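Local coordinates for protein peptide synthetase, module 7 (Actinoplanes teichomyceticus, PDB 4TX3) that probably recruits oxygenases such as OxyB to the peptide synthetase during teicoplanin biosynthesis, through a condensation-type X-domain, at residues V17-Q23 against V81-I85; R25-L29 against F74-A78. One frame throughout, in Å; residues are numbered along the deposited sequence.

In the fold
Both interactions use helix 21-28, the first of the condensation-type domain, and the connection between strands 72-73 and 84-85, which pair as a small antiparallel sheet; interaction 1 also takes in the extended residues before the helix. Along the chain the order is 17-23, 25-29, 74-78, 81-85, so the pair 25-29/74-78 lies between the two halves of interaction 1. Their centres are about 8 Å apart, and they touch: V81 CG1 lies 3.4 Å from W27 NE1, and Q23 NE2 lies 3.6 Å from F74 CE2. Interaction 1 meets the first turn through Q23, interaction 2 the last through W27 and L28, so the connection touches the helix near both ends.

Interaction 1: residues V17-Q23 against V81-I85; sequences VPLTARQ and VHQHI
Residues V17 to T20 run extended, with phi near -75° and psi from 125° to 168°, before the helix starts at A21; they cross V81-I85, also extended, coming closest at V17 and Q83 (CA-CA 5.2 Å) and at P18 and H82 (CA-CA 5.0 Å). Q83 N donates to V17 O at 2.8 Å. Two waters bridge the backbones: one accepts from V17 N (2.9 Å) and donates to Q83 O (2.6 Å), the other accepts from L19 N (2.7 Å) and donates to V81 O (2.9 Å). P18, lacking an amide hydrogen, still offers its carbonyl: Q83, chi1 m and chi2 t, reaches back so that NE2 donates to P18 O at 2.9 Å, while its OE1 accepts a weak bond from Q23 NE2 (3.4 Å). T20 and Q23 form a capping box, Q23 N to T20 OG1 at 3.1 Å and T20 N to Q23 OE1 at 2.8 Å, satisfying amides at the helix start. Apolar groups pack beside these bonds: L19 CD1 meets V81 CG1 at 3.7 Å, and V17 CG1 lies 3.9 Å from Q83 CB. Helix 180-191 adjoins P18, T20, Q23 and Q83, strand 72-73 borders Q83 and I85, and W27 of helix 21-28 touches L19 and V81.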
# COMPACT_ATOMS: atom_id res chain seq x y z
N VAL B 17 -23.25 -19.94 -11.27
CA VAL B 17 -22.09 -19.60 -10.47
C VAL B 17 -22.43 -19.75 -8.99
O VAL B 17 -23.41 -19.18 -8.51
CB VAL B 17 -21.63 -18.15 -10.76
CG1 VAL B 17 -20.50 -17.75 -9.82
CG2 VAL B 17 -21.24 -18.01 -12.23
N PRO B 18 -21.63 -20.54 -8.26
CA PRO B 18 -21.98 -20.75 -6.86
C PRO B 18 -21.62 -19.56 -5.97
O PRO B 18 -20.70 -18.81 -6.29
CB PRO B 18 -21.13 -21.97 -6.48
CG PRO B 18 -19.93 -21.84 -7.32
CD PRO B 18 -20.41 -21.27 -8.64
N LEU B 19 -22.34 -19.43 -4.87
CA LEU B 19 -21.93 -18.56 -3.78
C LEU B 19 -20.73 -19.15 -3.03
O LEU B 19 -20.57 -20.37 -3.00
CB LEU B 19 -23.09 -18.35 -2.81
CG LEU B 19 -24.23 -17.39 -3.15
CD1 LEU B 19 -25.06 -17.83 -4.33
CD2 LEU B 19 -25.11 -17.18 -1.90
N THR B 20 -19.91 -18.31 -2.40
CA THR B 20 -18.97 -18.85 -1.42
C THR B 20 -19.74 -19.22 -0.16
O THR B 20 -20.90 -18.84 -0.01
CB THR B 20 -17.86 -17.87 -1.02
OG1 THR B 20 -18.44 -16.74 -0.35
CG2 THR B 20 -17.03 -17.42 -2.23
N ALA B 21 -19.09 -19.95 0.73
CA ALA B 21 -19.69 -20.31 2.01
C ALA B 21 -20.04 -19.06 2.82
O ALA B 21 -21.09 -19.01 3.45
CB ALA B 21 -18.75 -21.23 2.81
N ARG B 22 -19.17 -18.05 2.79
CA ARG B 22 -19.44 -16.80 3.50
C ARG B 22 -20.68 -16.10 2.93
O ARG B 22 -21.51 -15.61 3.70
CB ARG B 22 -18.22 -15.87 3.43
CG ARG B 22 -18.31 -14.62 4.33
CD ARG B 22 -16.96 -14.26 4.94
NE ARG B 22 -16.23 -15.47 5.28
CZ ARG B 22 -15.11 -15.87 4.67
NH1 ARG B 22 -14.56 -15.12 3.72
NH2 ARG B 22 -14.54 -17.02 5.02
N GLN B 23 -20.81 -16.07 1.61
CA GLN B 23 -21.98 -15.44 0.96
C GLN B 23 -23.30 -16.16 1.30
O GLN B 23 -24.32 -15.51 1.59
CB GLN B 23 -21.80 -15.42 -0.56
CG GLN B 23 -20.71 -14.51 -1.09
CD GLN B 23 -20.59 -14.59 -2.61
OE1 GLN B 23 -20.47 -15.68 -3.17
NE2 GLN B 23 -20.63 -13.44 -3.28
N VAL B 81 -29.79 -20.84 -4.89
CA VAL B 81 -29.10 -19.56 -4.97
C VAL B 81 -27.85 -19.65 -5.85
O VAL B 81 -27.01 -20.54 -5.67
CB VAL B 81 -28.65 -19.02 -3.61
CG1 VAL B 81 -28.64 -17.49 -3.64
CG2 VAL B 81 -29.51 -19.52 -2.52
N HIS B 82 -27.72 -18.73 -6.78
CA HIS B 82 -26.50 -18.64 -7.56
C HIS B 82 -26.15 -17.16 -7.72
O HIS B 82 -26.98 -16.29 -7.46
CB HIS B 82 -26.68 -19.33 -8.91
CG HIS B 82 -27.83 -18.79 -9.70
ND1 HIS B 82 -29.14 -19.04 -9.37
CD2 HIS B 82 -27.86 -17.96 -10.77
CE1 HIS B 82 -29.94 -18.41 -10.22
NE2 HIS B 82 -29.18 -17.75 -11.08
N GLN B 83 -24.93 -16.87 -8.12
CA GLN B 83 -24.56 -15.51 -8.43
C GLN B 83 -24.99 -15.19 -9.86
O GLN B 83 -24.46 -15.75 -10.82
CB GLN B 83 -23.06 -15.28 -8.25
CG GLN B 83 -22.57 -15.66 -6.87
CD GLN B 83 -21.19 -15.09 -6.56
OE1 GLN B 83 -20.97 -13.89 -6.65
NE2 GLN B 83 -20.25 -15.97 -6.20
N HIS B 84 -25.97 -14.31 -10.01
CA HIS B 84 -26.35 -13.81 -11.32
C HIS B 84 -25.61 -12.51 -11.68
O HIS B 84 -25.92 -11.42 -11.16
CB HIS B 84 -27.86 -13.60 -11.42
CG HIS B 84 -28.32 -13.28 -12.80
ND1 HIS B 84 -29.32 -13.99 -13.44
CD2 HIS B 84 -27.89 -12.35 -13.70
CE1 HIS B 84 -29.50 -13.50 -14.65
NE2 HIS B 84 -28.64 -12.51 -14.84
N ILE B 85 -24.67 -12.61 -12.61
CA ILE B 85 -23.82 -11.49 -12.97
C ILE B 85 -24.43 -10.70 -14.13
O ILE B 85 -24.49 -11.18 -15.24
CB ILE B 85 -22.42 -12.01 -13.33
CG1 ILE B 85 -21.82 -12.74 -12.12
CG2 ILE B 85 -21.52 -10.88 -13.81
CD1 ILE B 85 -20.58 -13.58 -12.44
O HOH W 1 -25.14 -17.92 -12.11
O HOH W 2 -24.39 -21.25 -4.76

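Interaction 2: residues R25-L29 against F74-A78; sequences RAWLL and FPGDA
A tryptophan from the last turn of helix 21-28 docks here, near the surface, against the loop that follows strand 72-73 and leads toward strand 84-85. The R25-L28 backbone is helical; L29 N still bonds to R25 O at 3.0 Å, but L29 is the first residue to leave helical angles. F74-A78 has no regular structure and bends around the indole, its CA atoms nearest the helix at F74 (8.0 Å from W27) and A78 (7.1 Å from L28). W27 points toward the loop with chi1 t (-167°) and chi2 92°. Its NE1 donates to F74 O at 2.9 Å, with an N-H...O angle of 144°. G76 O also lies at the ring edge, 3.4 Å from W27 CZ2, and W27 CH2 comes within 3.6 Å of D77 C. Next to NE1 in the ring, W27 CD1 packs on F74 CB at 3.5 Å; the buried F74, chi1 m, leads its ring away from 25-29, where it touches I144. G76 has phi 122° and psi -176°, where a CB would jam against the preceding carbonyl, so glycine suits the bend. A78, small enough to sit close to the helix, places CB 4.1 Å from L28 CD2 and 4.5 Å from W27 CZ3. The CA-to-CB bond of D77 points away from the helix, and its OD1 accepts from Q79 N, a bond within the loop itself. Tryptophan thus does two jobs: its ring packs by its edge and obliquely along the loop, while its one polar atom satisfies a main-chain carbonyl and gives the packing a direction.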
# COMPACT_ATOMS: atom_id res chain seq x y z
N ARG B 25 -24.04 -17.85 3.89
CA ARG B 25 -24.48 -17.56 5.25
C ARG B 25 -25.08 -16.17 5.32
O ARG B 25 -26.13 -15.97 5.94
CB ARG B 25 -23.33 -17.67 6.24
CG ARG B 25 -23.81 -17.41 7.67
CD ARG B 25 -22.75 -17.73 8.71
NE ARG B 25 -23.01 -16.99 9.93
CZ ARG B 25 -23.73 -17.45 10.94
NH1 ARG B 25 -24.24 -18.69 10.88
NH2 ARG B 25 -23.92 -16.68 12.01
N ALA B 26 -24.43 -15.21 4.68
CA ALA B 26 -24.99 -13.87 4.57
C ALA B 26 -26.39 -13.93 3.95
O ALA B 26 -27.32 -13.33 4.47
CB ALA B 26 -24.07 -12.97 3.74
N TRP B 27 -26.53 -14.68 2.86
CA TRP B 27 -27.79 -14.76 2.14
C TRP B 27 -28.89 -15.37 3.02
O TRP B 27 -29.98 -14.82 3.12
CB TRP B 27 -27.61 -15.58 0.86
CG TRP B 27 -28.74 -15.51 -0.14
CD1 TRP B 27 -28.86 -14.65 -1.18
CD2 TRP B 27 -29.88 -16.38 -0.22
NE1 TRP B 27 -30.00 -14.90 -1.89
CE2 TRP B 27 -30.65 -15.97 -1.32
CE3 TRP B 27 -30.32 -17.47 0.54
CZ2 TRP B 27 -31.83 -16.60 -1.69
CZ3 TRP B 27 -31.50 -18.10 0.18
CH2 TRP B 27 -32.24 -17.66 -0.93
N LEU B 28 -28.58 -16.49 3.65
CA LEU B 28 -29.54 -17.16 4.51
C LEU B 28 -29.99 -16.31 5.70
O LEU B 28 -31.16 -16.35 6.08
CB LEU B 28 -28.95 -18.48 5.02
CG LEU B 28 -28.91 -19.49 3.89
CD1 LEU B 28 -27.92 -20.57 4.19
CD2 LEU B 28 -30.29 -20.06 3.68
N LEU B 29 -29.08 -15.55 6.28
CA LEU B 29 -29.42 -14.78 7.48
C LEU B 29 -29.89 -13.39 7.11
O LEU B 29 -29.84 -12.47 7.93
CB LEU B 29 -28.22 -14.69 8.43
CG LEU B 29 -27.66 -16.03 8.91
CD1 LEU B 29 -26.68 -15.82 10.05
CD2 LEU B 29 -28.77 -17.02 9.30
N PHE B 74 -28.50 -12.21 -6.32
CA PHE B 74 -28.46 -13.57 -5.77
C PHE B 74 -29.86 -14.22 -5.76
O PHE B 74 -30.45 -14.46 -4.69
CB PHE B 74 -27.84 -13.54 -4.37
CG PHE B 74 -26.45 -12.94 -4.32
CD1 PHE B 74 -26.26 -11.56 -4.34
CD2 PHE B 74 -25.32 -13.76 -4.28
CE1 PHE B 74 -24.99 -11.01 -4.33
CE2 PHE B 74 -24.04 -13.21 -4.26
CZ PHE B 74 -23.87 -11.83 -4.28
N PRO B 75 -30.40 -14.50 -6.95
CA PRO B 75 -31.74 -15.09 -7.04
C PRO B 75 -31.78 -16.55 -6.65
O PRO B 75 -30.74 -17.23 -6.66
CB PRO B 75 -32.09 -14.92 -8.52
CG PRO B 75 -30.75 -14.97 -9.22
CD PRO B 75 -29.79 -14.29 -8.28
N GLY B 76 -32.98 -17.05 -6.34
CA GLY B 76 -33.19 -18.45 -6.04
C GLY B 76 -33.78 -18.66 -4.65
O GLY B 76 -34.10 -17.68 -3.97
N ASP B 77 -33.94 -19.92 -4.26
CA ASP B 77 -34.26 -20.30 -2.87
C ASP B 77 -33.02 -20.93 -2.25
O ASP B 77 -32.02 -21.10 -2.94
CB ASP B 77 -35.46 -21.25 -2.80
CG ASP B 77 -35.23 -22.60 -3.52
OD1 ASP B 77 -34.09 -23.11 -3.58
OD2 ASP B 77 -36.21 -23.17 -4.03
N ALA B 78 -33.09 -21.33 -0.98
CA ALA B 78 -31.92 -21.86 -0.28
C ALA B 78 -31.18 -22.96 -1.04
O ALA B 78 -29.98 -23.15 -0.86
CB ALA B 78 -32.34 -22.39 1.07